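Local coordinates for protein CymD (Pseudomonas putida, PDB 6Z34) that forms an outer-membrane channel of the FadL family that takes up monoaromatic hydrocarbons during biodegradation, probably by lateral diffusion, at residues E92-G97 / A143-N148; E149-G154 / L224-Q229; G167-T172 / L198-L203; L193-L198 / A260-I265. One frame throughout, in Å; residues are numbered along the deposited sequence.

Contact 1 (E92-G97 / A143-N148); sequences ERYALG and AAYQVN
Tyr-94 and Tyr-145 are brought together by different first torsions: CG of Tyr-94 stands anti to its own carbonyl carbon (chi1 -70°), whereas CG of Tyr-145 stands anti to its backbone N (chi1 180°). CD1 of Tyr-145 lies over the centre of one face of the Tyr-94 ring, 3.5 Å from Tyr-94 CZ, and the two planes meet obliquely at 52°. The pair occupies a non-hydrogen-bonded site of two antiparallel strands, and Leu-96 CD2 touches Ala-143 CB on the same face. Arg-93 approaches the second tyrosine with CB, 3.7 Å from Tyr-145 CE1, and its chain, bent at chi3, brings the guanidinium to two successive carbonyls. NE donates to Gln-146 O at 3.2 Å, almost in line with that carbonyl, while NH2 reaches Val-147 O at 3.0 Å; this acceptor lies in the guanidinium plane, although the donor stands above the plane of the carbonyl. An alanine here would probably leave the Gln-146 and Val-147 carbonyls without these donors and set the end of segment 143-148 freer to move. Backbone bonds secure the rest, with Gln-146 N giving to Arg-93 O and Ala-95 exchanging two bonds with Ala-144. On the opposite face Ala-95 and Ala-144 pack against Leu-37 and Thr-38 of a loop. Strand 94-107 is flanked on its other edge by strand 80-91, where Trp-89 meets Tyr-94 and Leu-96, and strand 131-146 passes on to strand 151-171 through Tyr-145 and Val-153.

Contact 2 (E149-G154 / L224-Q229); sequences EKLSVG and LGLTYQ
Tyr-228 and Leu-151 fit together as bump and groove. CB of Leu-151 abuts the rim of the ring, 4.1 Å from Tyr-228 CD1, the two side chains crossing at about a right angle. Beyond it, Leu-151 CD1 fills the dip between that ring and Leu-226, reaching Leu-226 CD1 at 4.2 Å and lying 3.5 Å from Thr-227 O. Lys-150 passes the ring at a slant: its CB makes an off-centre CH-pi contact, 4.2 Å from the centroid of Tyr-228, and its CD rides beside Tyr-228 OH. Farther along, Val-153 CG1 leans on Leu-226 CB.

The other face is shallower. Ser-152 CB nestles against Thr-227 OG1 at 3.3 Å, and a water donates to both Lys-150 O and this hydroxyl oxygen. Next comes Gly-154 opposite Gly-225, a pair joined by two backbone bonds with no side chain to raise the surface. Thr-38 bonds Ser-152 OG, and Asn-33, Ala-35 and Thr-36 pack on Thr-227, so this low face receives N-terminal residues. Bulky residues on one side, small ones on the other, are consistent with the wall of a FadL-type antiparallel beta barrel around its N-terminal plug.

Contact 3 (G167-T172 / L198-L203); sequences GLLLDT and LSAGYL
Leu-203 O is gripped by two groups of segment 167-172: Leu-168 N donates to it at 2.8 Å, in the plane of the carbonyl, and Gly-167 CA adds a C-H contact at 3.1 Å. Leu-203 N returns a bond to Leu-168 O, and Leu-170 and Gly-201 exchange a second such pair. Between these sites Leu-169 packs on Tyr-202, the side chains crossing at about a right angle. CD2 of Leu-169 meets the ring at its edge, 3.5 Å from Tyr-202 CD1. The same methyl approaches Gly-201 O at 3.2 Å. CD1 of Leu-169 rests on Ala-200 CB at 3.6 Å. The strands are neighbours in the antiparallel barrel wall of the FadL family, and a classic beta bulge, in which Ser-199 and Ala-200 both face Val-258, interrupts the regular pairing on the far edge of strand 198-229. CG of Tyr-202 stands anti to its backbone N (chi1 -167°), and the far end of the ring comes up beside Gly-167, whose lack of a side chain lets Tyr-202 OH come within 3.6 Å of Gly-167 CA. That hydroxyl is hydrogen-bonded to Glu-129 O. An alanine in place of Tyr-202 would probably leave the Glu-129 carbonyl without this partner and open a gap beside Leu-169 and Gly-167. At the other end Asp-171 is the N-cap of helix 172-180, its OD1 accepting from Gln-174 N, and Thr-172 N makes a weak bond to Ser-199 O at 3.4 Å.

Contact 4 (L193-L198 / A260-I265); sequences LSVPEL and AVAGNI
Val-195 and Ala-262 meet where two surface loops lean together. The valine CB stands back, pointing toward the other loop without touching it. CG1, set anti to the backbone N (chi1 177°), makes the contact: it lies 4.2 Å from Ala-262 CB and, more loosely, 4.5 Å from Ile-265 CD1. The Ala-262 methyl is shared, since Pro-196 CD approaches it at 4.2 Å as well. From there the proline ring turns its CB toward Val-261 CG1, at 4.4 Å, and Glu-197 completes the row with its CB 4.2 Å from Val-261 CB.

No hydrogen bond passes directly between the segments. Ser-259 joins them instead, its OG bonded to both Pro-196 O and Ala-262 N. Residues 195 to 198 form a type II beta turn, with Pro-196 and Glu-197 at its two central positions and a weak bond from Leu-198 N to Val-195 O. Such light apolar packing of one connection, the turn after helix 188-193, against another, the loop between strands 234-259 and 265-273, joins loops at one end of the barrel, probably the extracellular end as in other FadL channels.

The four contacts mark two ends of one elongated barrel. Contacts 1 and 2 adjoin, their centres about 10 Å apart, and are stitched by a probable backbone hydrogen bond of 2.8 Å from Tyr-145 N to Val-153 O. Contact 3 joins the same two strands as contact 2, 151-171 and 198-229, yet its centre lies about 52 Å away on the opposite side of the chain's centre, a measure of how long these strands run. Contact 4 lies about 11 Å from contact 3, between centres, and shares Leu-198 with it, so the turn of one leads into the strand of the other. All four are strand pairing or loop packing in the channel's framework.

Contact 1 (E92-G97 / A143-N148)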
loop_
_atom_site.group_PDB
_atom_site.type_symbol
_atom_site.label_atom_id
_atom_site.label_comp_id
_atom_site.label_asym_id
_atom_site.label_seq_id
_atom_site.Cartn_x
_atom_site.Cartn_y
_atom_site.Cartn_z
ATOM N N GLU A 92 17.602 26.118 -1.874
ATOM C CA GLU A 92 19.041 25.876 -1.856
ATOM C C GLU A 92 19.264 24.381 -2.040
ATOM O O GLU A 92 18.816 23.818 -3.046
ATOM C CB GLU A 92 19.668 26.412 -0.560
ATOM C CG GLU A 92 21.209 26.257 -0.407
ATOM C CD GLU A 92 21.597 25.347 0.759
ATOM O OE1 GLU A 92 22.779 25.343 1.170
ATOM O OE2 GLU A 92 20.707 24.647 1.279
ATOM N N ARG A 93 19.901 23.722 -1.065
ATOM C CA ARG A 93 20.262 22.305 -1.141
ATOM C C ARG A 93 19.259 21.387 -0.470
ATOM O O ARG A 93 19.444 20.171 -0.511
ATOM C CB ARG A 93 21.626 22.066 -0.489
ATOM C CG ARG A 93 22.805 22.701 -1.218
ATOM C CD ARG A 93 24.037 22.757 -0.307
ATOM N NE ARG A 93 25.076 21.807 -0.682
ATOM C CZ ARG A 93 26.169 22.119 -1.356
ATOM N NH1 ARG A 93 26.378 23.358 -1.747
ATOM N NH2 ARG A 93 27.055 21.184 -1.648
ATOM N N TYR A 94 18.231 21.927 0.181
ATOM C CA TYR A 94 17.340 21.123 0.997
ATOM C C TYR A 94 15.970 21.034 0.350
ATOM O O TYR A 94 15.547 21.933 -0.389
ATOM C CB TYR A 94 17.172 21.696 2.409
ATOM C CG TYR A 94 18.396 21.582 3.294
ATOM C CD1 TYR A 94 19.433 22.509 3.210
ATOM C CD2 TYR A 94 18.499 20.566 4.233
ATOM C CE1 TYR A 94 20.552 22.404 4.037
ATOM C CE2 TYR A 94 19.604 20.449 5.054
ATOM C CZ TYR A 94 20.627 21.359 4.955
ATOM O OH TYR A 94 21.710 21.233 5.801
ATOM N N ALA A 95 15.297 19.920 0.637
ATOM C CA ALA A 95 13.874 19.759 0.418
ATOM C C ALA A 95 13.269 19.291 1.725
ATOM O O ALA A 95 13.865 18.465 2.419
ATOM C CB ALA A 95 13.576 18.748 -0.672
ATOM N N LEU A 96 12.106 19.860 2.078
ATOM C CA LEU A 96 11.329 19.472 3.248
ATOM C C LEU A 96 9.921 19.158 2.789
ATOM O O LEU A 96 9.345 19.894 1.980
ATOM C CB LEU A 96 11.254 20.562 4.301
ATOM C CG LEU A 96 12.601 21.104 4.774
ATOM C CD1 LEU A 96 12.368 22.382 5.592
ATOM C CD2 LEU A 96 13.343 20.061 5.575
ATOM N N GLY A 97 9.369 18.073 3.303
ATOM C CA GLY A 97 8.083 17.605 2.834
ATOM C C GLY A 97 7.273 16.998 3.950
ATOM O O GLY A 97 7.806 16.459 4.925
ATOM N N ALA A 143 12.754 14.788 4.278
ATOM C CA ALA A 143 13.786 15.781 4.034
ATOM C C ALA A 143 14.769 15.206 3.031
ATOM O O ALA A 143 14.944 13.988 2.949
ATOM C CB ALA A 143 14.509 16.171 5.330
ATOM N N ALA A 144 15.420 16.091 2.271
ATOM C CA ALA A 144 16.411 15.650 1.307
ATOM C C ALA A 144 17.484 16.726 1.180
ATOM O O ALA A 144 17.263 17.900 1.497
ATOM C CB ALA A 144 15.771 15.333 -0.050
ATOM N N TYR A 145 18.664 16.306 0.732
ATOM C CA TYR A 145 19.825 17.180 0.747
ATOM C C TYR A 145 20.728 16.820 -0.419
ATOM O O TYR A 145 20.998 15.634 -0.650
ATOM C CB TYR A 145 20.582 17.062 2.078
ATOM C CG TYR A 145 21.814 17.944 2.180
ATOM C CD1 TYR A 145 21.699 19.326 2.344
ATOM C CD2 TYR A 145 23.098 17.396 2.118
ATOM C CE1 TYR A 145 22.830 20.132 2.446
ATOM C CE2 TYR A 145 24.241 18.195 2.213
ATOM C CZ TYR A 145 24.097 19.566 2.369
ATOM O OH TYR A 145 25.212 20.375 2.476
ATOM N N GLN A 146 21.175 17.848 -1.151
ATOM C CA GLN A 146 22.190 17.692 -2.195
ATOM C C GLN A 146 23.552 17.757 -1.530
ATOM O O GLN A 146 24.019 18.836 -1.160
ATOM C CB GLN A 146 22.081 18.782 -3.254
ATOM C CG GLN A 146 21.039 18.553 -4.321
ATOM C CD GLN A 146 20.893 19.760 -5.223
ATOM O OE1 GLN A 146 21.077 20.892 -4.784
ATOM N NE2 GLN A 146 20.569 19.526 -6.490
ATOM N N VAL A 147 24.191 16.599 -1.370
ATOM C CA VAL A 147 25.545 16.585 -0.833
ATOM C C VAL A 147 26.493 17.314 -1.776
ATOM O O VAL A 147 27.291 18.161 -1.353
ATOM C CB VAL A 147 26.000 15.143 -0.573
ATOM C CG1 VAL A 147 27.450 15.143 -0.156
ATOM C CG2 VAL A 147 25.077 14.467 0.497
ATOM N N ASN A 148 26.390 17.034 -3.068
ATOM C CA ASN A 148 27.166 17.748 -4.071
ATOM C C ASN A 148 26.394 17.665 -5.381
ATOM O O ASN A 148 25.218 17.279 -5.391
ATOM C CB ASN A 148 28.578 17.156 -4.199
ATOM C CG ASN A 148 28.549 15.665 -4.466
ATOM O OD1 ASN A 148 27.939 15.212 -5.435
ATOM N ND2 ASN A 148 29.184 14.892 -3.591
#

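Contact 2 (E149-G154 / L224-Q229)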
loop_
_atom_site.group_PDB
_atom_site.type_symbol
_atom_site.label_atom_id
_atom_site.label_comp_id
_atom_site.label_asym_id
_atom_site.label_seq_id
_atom_site.Cartn_x
_atom_site.Cartn_y
_atom_site.Cartn_z
ATOM N N GLU A 149 27.075 17.978 -6.484
ATOM C CA GLU A 149 26.439 17.986 -7.793
ATOM C C GLU A 149 26.064 16.586 -8.274
ATOM O O GLU A 149 25.235 16.458 -9.181
ATOM C CB GLU A 149 27.359 18.671 -8.810
ATOM C CG GLU A 149 28.787 18.096 -8.886
ATOM C CD GLU A 149 29.686 18.541 -7.733
ATOM O OE1 GLU A 149 29.353 19.538 -7.055
ATOM O OE2 GLU A 149 30.727 17.884 -7.507
ATOM N N LYS A 150 26.645 15.537 -7.703
ATOM C CA LYS A 150 26.296 14.181 -8.108
ATOM C C LYS A 150 25.441 13.422 -7.093
ATOM O O LYS A 150 24.576 12.642 -7.498
ATOM C CB LYS A 150 27.567 13.373 -8.390
ATOM C CG LYS A 150 28.399 13.901 -9.533
ATOM C CD LYS A 150 29.554 12.958 -9.811
ATOM C CE LYS A 150 30.367 13.405 -11.018
ATOM N NZ LYS A 150 29.460 13.885 -12.095
ATOM N N LEU A 151 25.651 13.640 -5.796
ATOM C CA LEU A 151 25.052 12.829 -4.744
ATOM C C LEU A 151 23.918 13.576 -4.044
ATOM O O LEU A 151 24.107 14.702 -3.570
ATOM C CB LEU A 151 26.113 12.414 -3.719
ATOM C CG LEU A 151 25.474 11.651 -2.550
ATOM C CD1 LEU A 151 24.949 10.290 -3.008
ATOM C CD2 LEU A 151 26.444 11.483 -1.405
ATOM N N SER A 152 22.743 12.939 -3.980
ATOM C CA SER A 152 21.602 13.402 -3.200
ATOM C C SER A 152 21.190 12.304 -2.232
ATOM O O SER A 152 21.131 11.126 -2.611
ATOM C CB SER A 152 20.412 13.749 -4.092
ATOM O OG SER A 152 20.493 15.086 -4.544
ATOM N N VAL A 153 20.897 12.686 -0.991
ATOM C CA VAL A 153 20.372 11.778 0.015
ATOM C C VAL A 153 19.014 12.282 0.502
ATOM O O VAL A 153 18.706 13.476 0.436
ATOM C CB VAL A 153 21.334 11.621 1.203
ATOM C CG1 VAL A 153 22.661 10.984 0.760
ATOM C CG2 VAL A 153 21.542 12.967 1.891
ATOM N N GLY A 154 18.207 11.350 1.020
ATOM C CA GLY A 154 16.877 11.680 1.500
ATOM C C GLY A 154 16.307 10.603 2.400
ATOM O O GLY A 154 16.649 9.415 2.298
ATOM N N LEU A 224 14.953 5.343 3.542
ATOM C CA LEU A 224 16.258 5.991 3.477
ATOM C C LEU A 224 16.856 5.692 2.108
ATOM O O LEU A 224 17.092 4.525 1.785
ATOM C CB LEU A 224 17.186 5.482 4.585
ATOM C CG LEU A 224 18.600 6.091 4.551
ATOM C CD1 LEU A 224 18.587 7.658 4.624
ATOM C CD2 LEU A 224 19.487 5.488 5.634
ATOM N N GLY A 225 17.089 6.729 1.293
ATOM C CA GLY A 225 17.502 6.523 -0.079
ATOM C C GLY A 225 18.557 7.520 -0.513
ATOM O O GLY A 225 18.885 8.458 0.208
ATOM N N LEU A 226 19.089 7.294 -1.714
ATOM C CA LEU A 226 20.038 8.222 -2.322
ATOM C C LEU A 226 19.888 8.176 -3.837
ATOM O O LEU A 226 19.305 7.243 -4.392
ATOM C CB LEU A 226 21.489 7.929 -1.919
ATOM C CG LEU A 226 22.116 6.606 -2.380
ATOM C CD1 LEU A 226 22.790 6.728 -3.734
ATOM C CD2 LEU A 226 23.114 6.094 -1.362
ATOM N N THR A 227 20.377 9.228 -4.503
ATOM C CA THR A 227 20.538 9.209 -5.950
ATOM C C THR A 227 21.947 9.659 -6.285
ATOM O O THR A 227 22.565 10.429 -5.544
ATOM C CB THR A 227 19.525 10.090 -6.688
ATOM O OG1 THR A 227 19.774 11.463 -6.395
ATOM C CG2 THR A 227 18.127 9.758 -6.269
ATOM N N TYR A 228 22.459 9.152 -7.396
ATOM C CA TYR A 228 23.817 9.463 -7.827
ATOM C C TYR A 228 23.815 9.667 -9.329
ATOM O O TYR A 228 23.444 8.753 -10.078
ATOM C CB TYR A 228 24.808 8.367 -7.441
ATOM C CG TYR A 228 26.254 8.802 -7.607
ATOM C CD1 TYR A 228 26.859 9.632 -6.668
ATOM C CD2 TYR A 228 27.003 8.397 -8.702
ATOM C CE1 TYR A 228 28.165 10.034 -6.803
ATOM C CE2 TYR A 228 28.328 8.801 -8.858
ATOM C CZ TYR A 228 28.902 9.621 -7.902
ATOM O OH TYR A 228 30.213 10.030 -8.033
ATOM N N GLN A 229 24.212 10.864 -9.761
ATOM C CA GLN A 229 24.352 11.168 -11.187
ATOM C C GLN A 229 25.747 10.755 -11.613
ATOM O O GLN A 229 26.686 11.544 -11.549
ATOM C CB GLN A 229 24.128 12.648 -11.457
ATOM C CG GLN A 229 24.059 12.962 -12.930
ATOM C CD GLN A 229 22.656 12.798 -13.474
ATOM O OE1 GLN A 229 21.704 13.316 -12.900
ATOM N NE2 GLN A 229 22.519 12.064 -14.577
HETATM O O HOH W 1 21.789 12.563 -7.563
#

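Contact 3 (G167-T172 / L198-L203)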
loop_
_atom_site.group_PDB
_atom_site.type_symbol
_atom_site.label_atom_id
_atom_site.label_comp_id
_atom_site.label_asym_id
_atom_site.label_seq_id
_atom_site.Cartn_x
_atom_site.Cartn_y
_atom_site.Cartn_z
ATOM N N GLY A 167 -14.233 -9.999 7.698
ATOM C CA GLY A 167 -15.193 -11.047 7.979
ATOM C C GLY A 167 -14.515 -12.383 7.770
ATOM O O GLY A 167 -13.757 -12.564 6.814
ATOM N N LEU A 168 -14.767 -13.333 8.659
ATOM C CA LEU A 168 -14.032 -14.591 8.618
ATOM C C LEU A 168 -14.985 -15.706 9.018
ATOM O O LEU A 168 -15.465 -15.734 10.154
ATOM C CB LEU A 168 -12.817 -14.534 9.538
ATOM C CG LEU A 168 -12.141 -15.889 9.723
ATOM C CD1 LEU A 168 -11.447 -16.298 8.449
ATOM C CD2 LEU A 168 -11.158 -15.852 10.876
ATOM N N LEU A 169 -15.267 -16.608 8.085
ATOM C CA LEU A 169 -16.151 -17.739 8.330
ATOM C C LEU A 169 -15.316 -18.977 8.620
ATOM O O LEU A 169 -14.403 -19.316 7.859
ATOM C CB LEU A 169 -17.077 -17.991 7.138
ATOM C CG LEU A 169 -18.329 -18.843 7.378
ATOM C CD1 LEU A 169 -18.024 -20.349 7.432
ATOM C CD2 LEU A 169 -19.063 -18.392 8.644
ATOM N N LEU A 170 -15.644 -19.654 9.715
ATOM C CA LEU A 170 -14.951 -20.866 10.120
ATOM C C LEU A 170 -15.983 -21.940 10.422
ATOM O O LEU A 170 -16.763 -21.810 11.372
ATOM C CB LEU A 170 -14.056 -20.608 11.326
ATOM C CG LEU A 170 -12.777 -19.877 10.913
ATOM C CD1 LEU A 170 -11.822 -19.832 12.083
ATOM C CD2 LEU A 170 -12.129 -20.548 9.704
ATOM N N ASP A 171 -15.982 -22.994 9.614
ATOM C CA ASP A 171 -16.924 -24.082 9.778
ATOM C C ASP A 171 -16.475 -25.005 10.908
ATOM O O ASP A 171 -15.376 -24.880 11.462
ATOM C CB ASP A 171 -17.095 -24.844 8.461
ATOM C CG ASP A 171 -16.113 -25.991 8.304
ATOM O OD1 ASP A 171 -14.923 -25.821 8.624
ATOM O OD2 ASP A 171 -16.541 -27.077 7.854
ATOM N N THR A 172 -17.356 -25.951 11.240
ATOM C CA THR A 172 -17.123 -26.824 12.382
ATOM C C THR A 172 -15.883 -27.688 12.192
ATOM O O THR A 172 -15.132 -27.927 13.145
ATOM C CB THR A 172 -18.341 -27.708 12.617
ATOM O OG1 THR A 172 -17.974 -28.742 13.525
ATOM C CG2 THR A 172 -18.819 -28.325 11.306
ATOM N N LEU A 198 -24.452 -26.812 15.500
ATOM C CA LEU A 198 -23.596 -25.686 15.130
ATOM C C LEU A 198 -22.916 -25.967 13.795
ATOM O O LEU A 198 -22.334 -27.037 13.592
ATOM C CB LEU A 198 -22.538 -25.409 16.200
ATOM C CG LEU A 198 -21.456 -24.459 15.663
ATOM C CD1 LEU A 198 -22.084 -23.083 15.403
ATOM C CD2 LEU A 198 -20.230 -24.353 16.568
ATOM N N SER A 199 -23.006 -25.006 12.884
ATOM C CA SER A 199 -22.503 -25.155 11.528
ATOM C C SER A 199 -21.314 -24.259 11.203
ATOM O O SER A 199 -20.434 -24.665 10.439
ATOM C CB SER A 199 -23.633 -24.879 10.537
ATOM O OG SER A 199 -23.099 -24.382 9.323
ATOM N N ALA A 200 -21.253 -23.050 11.746
ATOM C CA ALA A 200 -20.133 -22.165 11.454
ATOM C C ALA A 200 -20.119 -21.024 12.454
ATOM O O ALA A 200 -21.161 -20.617 12.973
ATOM C CB ALA A 200 -20.203 -21.593 10.033
ATOM N N GLY A 201 -18.919 -20.521 12.715
ATOM C CA GLY A 201 -18.740 -19.269 13.423
ATOM C C GLY A 201 -18.343 -18.191 12.427
ATOM O O GLY A 201 -17.553 -18.435 11.518
ATOM N N TYR A 202 -18.917 -17.005 12.600
ATOM C CA TYR A 202 -18.633 -15.872 11.727
ATOM C C TYR A 202 -18.090 -14.719 12.561
ATOM O O TYR A 202 -18.809 -14.155 13.390
ATOM C CB TYR A 202 -19.877 -15.442 10.954
ATOM C CG TYR A 202 -19.537 -14.491 9.843
ATOM C CD1 TYR A 202 -18.741 -14.900 8.779
ATOM C CD2 TYR A 202 -19.976 -13.172 9.871
ATOM C CE1 TYR A 202 -18.408 -14.029 7.761
ATOM C CE2 TYR A 202 -19.644 -12.285 8.855
ATOM C CZ TYR A 202 -18.861 -12.720 7.804
ATOM O OH TYR A 202 -18.527 -11.857 6.787
ATOM N N LEU A 203 -16.826 -14.374 12.336
ATOM C CA LEU A 203 -16.229 -13.183 12.929
ATOM C C LEU A 203 -16.400 -12.011 11.975
ATOM O O LEU A 203 -15.895 -12.045 10.852
ATOM C CB LEU A 203 -14.754 -13.400 13.239
ATOM C CG LEU A 203 -14.141 -12.263 14.045
ATOM C CD1 LEU A 203 -14.677 -12.313 15.456
ATOM C CD2 LEU A 203 -12.604 -12.359 14.026
#

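Contact 4 (L193-L198 / A260-I265)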
loop_
_atom_site.group_PDB
_atom_site.type_symbol
_atom_site.label_atom_id
_atom_site.label_comp_id
_atom_site.label_asym_id
_atom_site.label_seq_id
_atom_site.Cartn_x
_atom_site.Cartn_y
_atom_site.Cartn_z
ATOM N N LEU A 193 -19.136 -24.996 20.928
ATOM C CA LEU A 193 -19.321 -26.361 20.445
ATOM C C LEU A 193 -20.599 -26.997 20.977
ATOM O O LEU A 193 -21.051 -28.012 20.426
ATOM C CB LEU A 193 -18.120 -27.228 20.823
ATOM C CG LEU A 193 -16.729 -26.738 20.425
ATOM C CD1 LEU A 193 -15.713 -27.811 20.752
ATOM C CD2 LEU A 193 -16.668 -26.363 18.953
ATOM N N SER A 194 -21.189 -26.432 22.034
ATOM C CA SER A 194 -22.431 -26.942 22.599
ATOM C C SER A 194 -23.657 -26.187 22.089
ATOM O O SER A 194 -24.762 -26.387 22.610
ATOM C CB SER A 194 -22.367 -26.913 24.132
ATOM O OG SER A 194 -22.260 -25.594 24.639
ATOM N N VAL A 195 -23.487 -25.321 21.096
ATOM C CA VAL A 195 -24.636 -24.801 20.345
ATOM C C VAL A 195 -25.214 -25.925 19.486
ATOM O O VAL A 195 -24.478 -26.516 18.674
ATOM C CB VAL A 195 -24.210 -23.615 19.478
ATOM C CG1 VAL A 195 -25.380 -23.136 18.640
ATOM C CG2 VAL A 195 -23.653 -22.480 20.334
ATOM N N PRO A 196 -26.501 -26.258 19.615
ATOM C CA PRO A 196 -27.048 -27.389 18.852
ATOM C C PRO A 196 -26.928 -27.168 17.352
ATOM O O PRO A 196 -27.182 -26.071 16.844
ATOM C CB PRO A 196 -28.518 -27.444 19.291
ATOM C CG PRO A 196 -28.591 -26.635 20.534
ATOM C CD PRO A 196 -27.536 -25.587 20.412
ATOM N N GLU A 197 -26.535 -28.236 16.652
ATOM C CA GLU A 197 -26.409 -28.252 15.194
ATOM C C GLU A 197 -25.445 -27.179 14.691
ATOM O O GLU A 197 -25.598 -26.667 13.576
ATOM C CB GLU A 197 -27.781 -28.102 14.525
ATOM C CG GLU A 197 -27.872 -28.648 13.107
ATOM C CD GLU A 197 -27.981 -30.163 13.052
ATOM O OE1 GLU A 197 -27.675 -30.735 11.985
ATOM O OE2 GLU A 197 -28.366 -30.782 14.066
ATOM N N LEU A 198 -24.452 -26.812 15.500
ATOM C CA LEU A 198 -23.596 -25.686 15.130
ATOM C C LEU A 198 -22.916 -25.967 13.795
ATOM O O LEU A 198 -22.334 -27.037 13.592
ATOM C CB LEU A 198 -22.538 -25.409 16.200
ATOM C CG LEU A 198 -21.456 -24.459 15.663
ATOM C CD1 LEU A 198 -22.084 -23.083 15.403
ATOM C CD2 LEU A 198 -20.230 -24.353 16.568
ATOM N N ALA A 260 -28.811 -24.144 12.130
ATOM C CA ALA A 260 -30.128 -24.291 11.521
ATOM C C ALA A 260 -31.219 -24.368 12.576
ATOM O O ALA A 260 -32.348 -23.925 12.340
ATOM C CB ALA A 260 -30.173 -25.541 10.639
ATOM N N VAL A 261 -30.901 -24.927 13.736
ATOM C CA VAL A 261 -31.883 -25.134 14.792
ATOM C C VAL A 261 -31.944 -23.944 15.737
ATOM O O VAL A 261 -33.025 -23.459 16.069
ATOM C CB VAL A 261 -31.543 -26.435 15.539
ATOM C CG1 VAL A 261 -32.075 -26.394 16.958
ATOM C CG2 VAL A 261 -32.084 -27.621 14.773
ATOM N N ALA A 262 -30.788 -23.434 16.156
ATOM C CA ALA A 262 -30.702 -22.429 17.204
ATOM C C ALA A 262 -30.592 -21.002 16.672
ATOM O O ALA A 262 -30.394 -20.075 17.463
ATOM C CB ALA A 262 -29.514 -22.733 18.115
ATOM N N GLY A 263 -30.732 -20.798 15.368
ATOM C CA GLY A 263 -30.584 -19.474 14.805
ATOM C C GLY A 263 -29.131 -19.025 14.871
ATOM O O GLY A 263 -28.229 -19.745 15.306
ATOM N N ASN A 264 -28.919 -17.792 14.431
ATOM C CA ASN A 264 -27.600 -17.173 14.374
ATOM C C ASN A 264 -27.434 -16.311 15.611
ATOM O O ASN A 264 -27.937 -15.186 15.665
ATOM C CB ASN A 264 -27.454 -16.351 13.105
ATOM C CG ASN A 264 -27.865 -17.116 11.899
ATOM O OD1 ASN A 264 -27.445 -18.256 11.715
ATOM N ND2 ASN A 264 -28.709 -16.516 11.073
ATOM N N ILE A 265 -26.719 -16.833 16.599
ATOM C CA ILE A 265 -26.552 -16.176 17.888
ATOM C C ILE A 265 -25.349 -15.232 17.777
ATOM O O ILE A 265 -24.205 -15.723 17.722
ATOM C CB ILE A 265 -26.367 -17.195 19.012
ATOM C CG1 ILE A 265 -27.522 -18.199 19.001
ATOM C CG2 ILE A 265 -26.291 -16.517 20.366
ATOM C CD1 ILE A 265 -27.315 -19.315 19.984
#